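Local coordinates for protein D-lactate dehydrogenase (Fermentative) (PDB 6ABJ) that probably catalyses the NADH-dependent reduction of pyruvate to D-lactate in fermentation, and its reversal, as a tetrameric dehydrogenase, at residues B[128-133]-B[244-248]; B[239-245]-B[266-272]. Residues are numbered along the deposited sequence.

Contact 1 (B[128-133]-B[244-248]); sequences LILTLN and MLINT
This is a buried helix-on-sheet contact in the NAD-binding domain, where helix 118-134 lies across strand 243-247, an inner strand of a parallel sheet. The axes of helix 128-133 and strand 244-247 run roughly antiparallel, at an angle of 145° between their N-to-C directions and 9.7 Å at closest approach; the CA atoms of Ile129 and Ile246 are 7.4 Å apart. Leu128, Ile129 and Leu132, all with m,t side chains, form the helical surface that meets the alternate strand residues Met244 and Ile246. Ile129 CG1 touches Ile246 CG1 at 3.7 Å, and Leu132 CD1 approaches Ile246 CD1 at 3.9 Å. Met244 extends with t,t for chi1 and chi2 before turning at chi3 (m), so that its CE lies 3.7 Å from both Leu132 CB and Ile129 O. Such layering of helices on a parallel sheet is the Rossmann arrangement of this dehydrogenase family. Beyond the strand, Thr248, an NADH-binding residue near Asp274 and Ile171, sets its CG2 4.1 Å from Leu128 CD1. Leu245 and Asn247 point away from the helix, while Leu130, pointing away from the strand, packs on Gly127 of the second subunit and Thr131 on its Leu136.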
loop_
_atom_site.group_PDB
_atom_site.type_symbol
_atom_site.label_atom_id
_atom_site.label_comp_id
_atom_site.label_asym_id
_atom_site.label_seq_id
_atom_site.Cartn_x
_atom_site.Cartn_y
_atom_site.Cartn_z
ATOM N N LEU B 128 -0.193 2.388 -19.326
ATOM C CA LEU B 128 0.896 2.933 -18.491
ATOM C C LEU B 128 0.802 4.443 -18.637
ATOM O O LEU B 128 0.962 5.190 -17.657
ATOM C CB LEU B 128 2.288 2.415 -18.985
ATOM C CG LEU B 128 2.623 0.964 -18.537
ATOM C CD1 LEU B 128 4.003 0.593 -19.150
ATOM C CD2 LEU B 128 2.623 0.790 -17.052
ATOM N N ILE B 129 0.555 4.911 -19.850
ATOM C CA ILE B 129 0.420 6.371 -20.068
ATOM C C ILE B 129 -0.695 6.961 -19.204
ATOM O O ILE B 129 -0.505 7.984 -18.512
ATOM C CB ILE B 129 0.110 6.670 -21.573
ATOM C CG1 ILE B 129 1.375 6.414 -22.368
ATOM C CG2 ILE B 129 -0.326 8.114 -21.756
ATOM C CD1 ILE B 129 1.261 6.451 -23.843
ATOM N N LEU B 130 -1.852 6.310 -19.201
ATOM C CA LEU B 130 -2.993 6.880 -18.509
ATOM C C LEU B 130 -2.855 6.785 -17.022
ATOM O O LEU B 130 -3.199 7.709 -16.320
ATOM C CB LEU B 130 -4.289 6.204 -18.956
ATOM C CG LEU B 130 -4.783 6.801 -20.295
ATOM C CD1 LEU B 130 -5.726 5.842 -20.913
ATOM C CD2 LEU B 130 -5.366 8.208 -20.091
ATOM N N THR B 131 -2.283 5.679 -16.517
ATOM C CA THR B 131 -2.101 5.582 -15.106
ATOM C C THR B 131 -1.113 6.663 -14.605
ATOM O O THR B 131 -1.302 7.235 -13.531
ATOM C CB THR B 131 -1.740 4.149 -14.582
ATOM O OG1 THR B 131 -1.791 4.189 -13.143
ATOM C CG2 THR B 131 -0.396 3.748 -14.890
ATOM N N LEU B 132 -0.039 6.869 -15.341
ATOM C CA LEU B 132 0.917 7.871 -14.955
ATOM C C LEU B 132 0.307 9.294 -15.030
ATOM O O LEU B 132 0.484 10.105 -14.131
ATOM C CB LEU B 132 2.142 7.813 -15.861
ATOM C CG LEU B 132 3.133 6.647 -15.615
ATOM C CD1 LEU B 132 4.031 6.431 -16.818
ATOM C CD2 LEU B 132 3.943 7.006 -14.356
ATOM N N ASN B 133 -0.414 9.545 -16.120
ATOM C CA ASN B 133 -0.957 10.869 -16.395
ATOM C C ASN B 133 -1.954 11.238 -15.263
ATOM O O ASN B 133 -1.840 12.296 -14.623
ATOM C CB ASN B 133 -1.654 10.797 -17.727
ATOM C CG ASN B 133 -2.286 12.101 -18.158
ATOM O OD1 ASN B 133 -2.688 12.937 -17.324
ATOM N ND2 ASN B 133 -2.484 12.235 -19.459
ATOM N N MET B 244 6.965 12.623 -20.756
ATOM C CA MET B 244 6.748 11.231 -20.341
ATOM C C MET B 244 7.497 10.275 -21.289
ATOM O O MET B 244 7.348 10.400 -22.497
ATOM C CB MET B 244 5.257 10.943 -20.413
ATOM C CG MET B 244 4.875 9.497 -20.137
ATOM S SD MET B 244 3.090 9.240 -20.206
ATOM C CE MET B 244 2.550 10.062 -18.743
ATOM N N LEU B 245 8.158 9.274 -20.713
ATOM C CA LEU B 245 8.785 8.183 -21.494
ATOM C C LEU B 245 8.198 6.844 -21.132
ATOM O O LEU B 245 8.096 6.498 -19.951
ATOM C CB LEU B 245 10.283 8.201 -21.187
ATOM C CG LEU B 245 11.090 7.127 -21.916
ATOM C CD1 LEU B 245 11.149 7.297 -23.431
ATOM C CD2 LEU B 245 12.519 7.132 -21.360
ATOM N N ILE B 246 7.880 6.051 -22.152
ATOM C CA ILE B 246 7.339 4.720 -21.999
ATOM C C ILE B 246 8.302 3.745 -22.755
ATOM O O ILE B 246 8.628 3.945 -23.930
ATOM C CB ILE B 246 5.935 4.611 -22.642
ATOM C CG1 ILE B 246 4.981 5.687 -22.045
ATOM C CG2 ILE B 246 5.318 3.239 -22.471
ATOM C CD1 ILE B 246 4.743 5.582 -20.542
ATOM N N ASN B 247 8.736 2.710 -22.057
ATOM C CA ASN B 247 9.490 1.636 -22.690
ATOM C C ASN B 247 8.812 0.315 -22.442
ATOM O O ASN B 247 8.919 -0.303 -21.354
ATOM C CB ASN B 247 10.924 1.569 -22.198
ATOM C CG ASN B 247 11.741 0.549 -23.010
ATOM O OD1 ASN B 247 11.284 0.096 -24.069
ATOM N ND2 ASN B 247 12.875 0.172 -22.497
ATOM N N THR B 248 8.043 -0.109 -23.439
ATOM C CA THR B 248 7.589 -1.518 -23.510
ATOM C C THR B 248 8.404 -2.361 -24.520
ATOM O O THR B 248 7.992 -3.457 -24.802
ATOM C CB THR B 248 6.106 -1.589 -23.850
ATOM O OG1 THR B 248 5.879 -0.976 -25.143
ATOM C CG2 THR B 248 5.251 -0.824 -22.782
#

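Contact 2 (B[239-245]-B[266-272])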
loop_
_atom_site.group_PDB
_atom_site.type_symbol
_atom_site.label_atom_id
_atom_site.label_comp_id
_atom_site.label_asym_id
_atom_site.label_seq_id
_atom_site.Cartn_x
_atom_site.Cartn_y
_atom_site.Cartn_z
ATOM N N MET B 239 15.164 15.522 -24.778
ATOM C CA MET B 239 13.690 15.520 -24.578
ATOM C C MET B 239 13.139 16.836 -24.041
ATOM O O MET B 239 13.827 17.591 -23.449
ATOM C CB MET B 239 13.293 14.373 -23.695
ATOM C CG MET B 239 13.525 13.067 -24.386
ATOM S SD MET B 239 13.201 11.574 -23.536
ATOM C CE MET B 239 11.487 11.876 -23.051
ATOM N N LYS B 240 11.847 17.070 -24.239
ATOM C CA LYS B 240 11.110 18.206 -23.683
ATOM C C LYS B 240 10.997 18.088 -22.147
ATOM O O LYS B 240 10.651 17.023 -21.625
ATOM C CB LYS B 240 9.715 18.230 -24.284
ATOM C CG LYS B 240 8.774 19.337 -23.869
ATOM C CD LYS B 240 7.601 19.298 -24.829
ATOM C CE LYS B 240 6.743 20.541 -24.810
ATOM N NZ LYS B 240 5.528 20.220 -25.620
ATOM N N PRO B 241 11.308 19.166 -21.425
ATOM C CA PRO B 241 11.272 19.102 -19.973
ATOM C C PRO B 241 9.928 18.709 -19.459
ATOM O O PRO B 241 8.928 19.225 -19.913
ATOM C CB PRO B 241 11.588 20.523 -19.550
ATOM C CG PRO B 241 12.551 21.018 -20.661
ATOM C CD PRO B 241 11.997 20.390 -21.913
ATOM N N GLY B 242 9.894 17.726 -18.584
ATOM C CA GLY B 242 8.596 17.243 -18.046
ATOM C C GLY B 242 7.924 16.190 -18.886
ATOM O O GLY B 242 6.820 15.721 -18.546
ATOM N N ALA B 243 8.588 15.696 -19.929
ATOM C CA ALA B 243 7.956 14.785 -20.834
ATOM C C ALA B 243 7.786 13.437 -20.146
ATOM O O ALA B 243 8.418 13.142 -19.119
ATOM C CB ALA B 243 8.780 14.623 -22.098
ATOM N N MET B 244 6.965 12.623 -20.756
ATOM C CA MET B 244 6.748 11.231 -20.341
ATOM C C MET B 244 7.497 10.275 -21.289
ATOM O O MET B 244 7.348 10.400 -22.497
ATOM C CB MET B 244 5.257 10.943 -20.413
ATOM C CG MET B 244 4.875 9.497 -20.137
ATOM S SD MET B 244 3.090 9.240 -20.206
ATOM C CE MET B 244 2.550 10.062 -18.743
ATOM N N LEU B 245 8.158 9.274 -20.713
ATOM C CA LEU B 245 8.785 8.183 -21.494
ATOM C C LEU B 245 8.198 6.844 -21.132
ATOM O O LEU B 245 8.096 6.498 -19.951
ATOM C CB LEU B 245 10.283 8.201 -21.187
ATOM C CG LEU B 245 11.090 7.127 -21.916
ATOM C CD1 LEU B 245 11.149 7.297 -23.431
ATOM C CD2 LEU B 245 12.519 7.132 -21.360
ATOM N N GLY B 266 13.606 16.647 -12.555
ATOM C CA GLY B 266 12.344 17.038 -13.173
ATOM C C GLY B 266 12.446 17.109 -14.698
ATOM O O GLY B 266 11.444 17.264 -15.345
ATOM N N GLN B 267 13.631 16.948 -15.271
ATOM C CA GLN B 267 13.764 16.924 -16.651
ATOM C C GLN B 267 12.829 15.848 -17.291
ATOM O O GLN B 267 12.194 16.104 -18.324
ATOM C CB GLN B 267 15.234 16.674 -17.072
ATOM C CG GLN B 267 15.472 16.329 -18.552
ATOM C CD GLN B 267 15.052 17.399 -19.550
ATOM O OE1 GLN B 267 14.656 18.490 -19.184
ATOM N NE2 GLN B 267 15.072 17.033 -20.846
ATOM N N LEU B 268 12.860 14.651 -16.739
ATOM C CA LEU B 268 11.899 13.637 -17.129
ATOM C C LEU B 268 10.739 13.704 -16.140
ATOM O O LEU B 268 10.934 13.480 -14.938
ATOM C CB LEU B 268 12.559 12.242 -17.153
ATOM C CG LEU B 268 11.705 11.112 -17.689
ATOM C CD1 LEU B 268 11.353 11.287 -19.162
ATOM C CD2 LEU B 268 12.421 9.797 -17.579
ATOM N N GLY B 269 9.537 13.929 -16.670
ATOM C CA GLY B 269 8.342 14.075 -15.861
ATOM C C GLY B 269 7.743 12.769 -15.408
ATOM O O GLY B 269 7.118 12.723 -14.363
ATOM N N TYR B 270 7.810 11.763 -16.261
ATOM C CA TYR B 270 7.153 10.508 -15.980
ATOM C C TYR B 270 7.904 9.391 -16.654
ATOM O O TYR B 270 8.494 9.571 -17.722
ATOM C CB TYR B 270 5.732 10.473 -16.570
ATOM C CG TYR B 270 4.787 11.624 -16.281
ATOM C CD1 TYR B 270 4.871 12.820 -16.984
ATOM C CD2 TYR B 270 3.753 11.475 -15.362
ATOM C CE1 TYR B 270 3.983 13.853 -16.743
ATOM C CE2 TYR B 270 2.862 12.501 -15.116
ATOM C CZ TYR B 270 2.981 13.688 -15.808
ATOM O OH TYR B 270 2.093 14.708 -15.561
ATOM N N LEU B 271 7.846 8.223 -16.040
ATOM C CA LEU B 271 8.382 7.004 -16.648
ATOM C C LEU B 271 7.519 5.777 -16.431
ATOM O O LEU B 271 7.155 5.439 -15.316
ATOM C CB LEU B 271 9.795 6.759 -16.109
ATOM C CG LEU B 271 10.536 5.504 -16.623
ATOM C CD1 LEU B 271 11.032 5.693 -18.026
ATOM C CD2 LEU B 271 11.661 5.132 -15.675
ATOM N N GLY B 272 7.235 5.076 -17.549
ATOM C CA GLY B 272 6.517 3.828 -17.538
ATOM C C GLY B 272 7.407 2.757 -18.160
ATOM O O GLY B 272 7.764 2.897 -19.304
HETATM O O HOH W 1 11.864 14.790 -20.581
#
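One carbonyl serves two successive amides between these parallel strands: Ala243 O accepts hydrogen bonds from Gly269 N at 2.8 Å and from Tyr270 N at 3.2 Å. Gly269 fits here because it lacks a CB, which would clash with Gly242 O. Further on the pairing is regular, with Leu245 N bonded to Tyr270 O at 3.0 Å and Gly272 N to Leu245 O at 2.9 Å. Lys240 to Ala243 form a type II turn that leads into the strand, with Gly242 at its positive-phi position. Gly242 N donates to Gln267 O at 2.8 Å, and the Gln267 side chain folds back so that NE2 reaches Met239 O at 2.9 Å. A water joins the same turn to the second segment, donating to Lys240 O at 2.7 Å and to Gln267 O at 2.6 Å. Met244 and Tyr270 share a sheet face, where Met244 CE makes a CH-pi contact 4.0 Å from the ring centroid, while the Tyr270 hydroxyl is hydrogen-bonded to Arg135. Helix 118-134 covers this face, Leu132 touching both residues. On the other face, Leu245, Leu268 and Leu271 pack against Leu259 of helix 256-265, the crossover helix of this beta-alpha-beta unit, while strands 216-219 and 306-308 flank the pair in the sheet.

Strand 243-247 is common to both contacts, with Met244 and Leu245 in each, and the centres lie 10 Å apart. Contact 1 is wholly buried and apolar, formed by side chains between a helix and one sheet face. Contact 2 is built chiefly from backbone hydrogen bonds in the plane of the sheet, and it runs out to a partly exposed turn where a water and a glutamine take part. Met244 connects the two, meeting the helix in one and the tyrosine ring in the other, and Leu132 CD1 also reaches Gly272 N at 3.6 Å. Towards Thr248 the pairing probably continues through Asn247 N and Gly272 O, 2.9 Å apart, at the end of the strands that carries the NADH-binding residues Thr248 and Asp274.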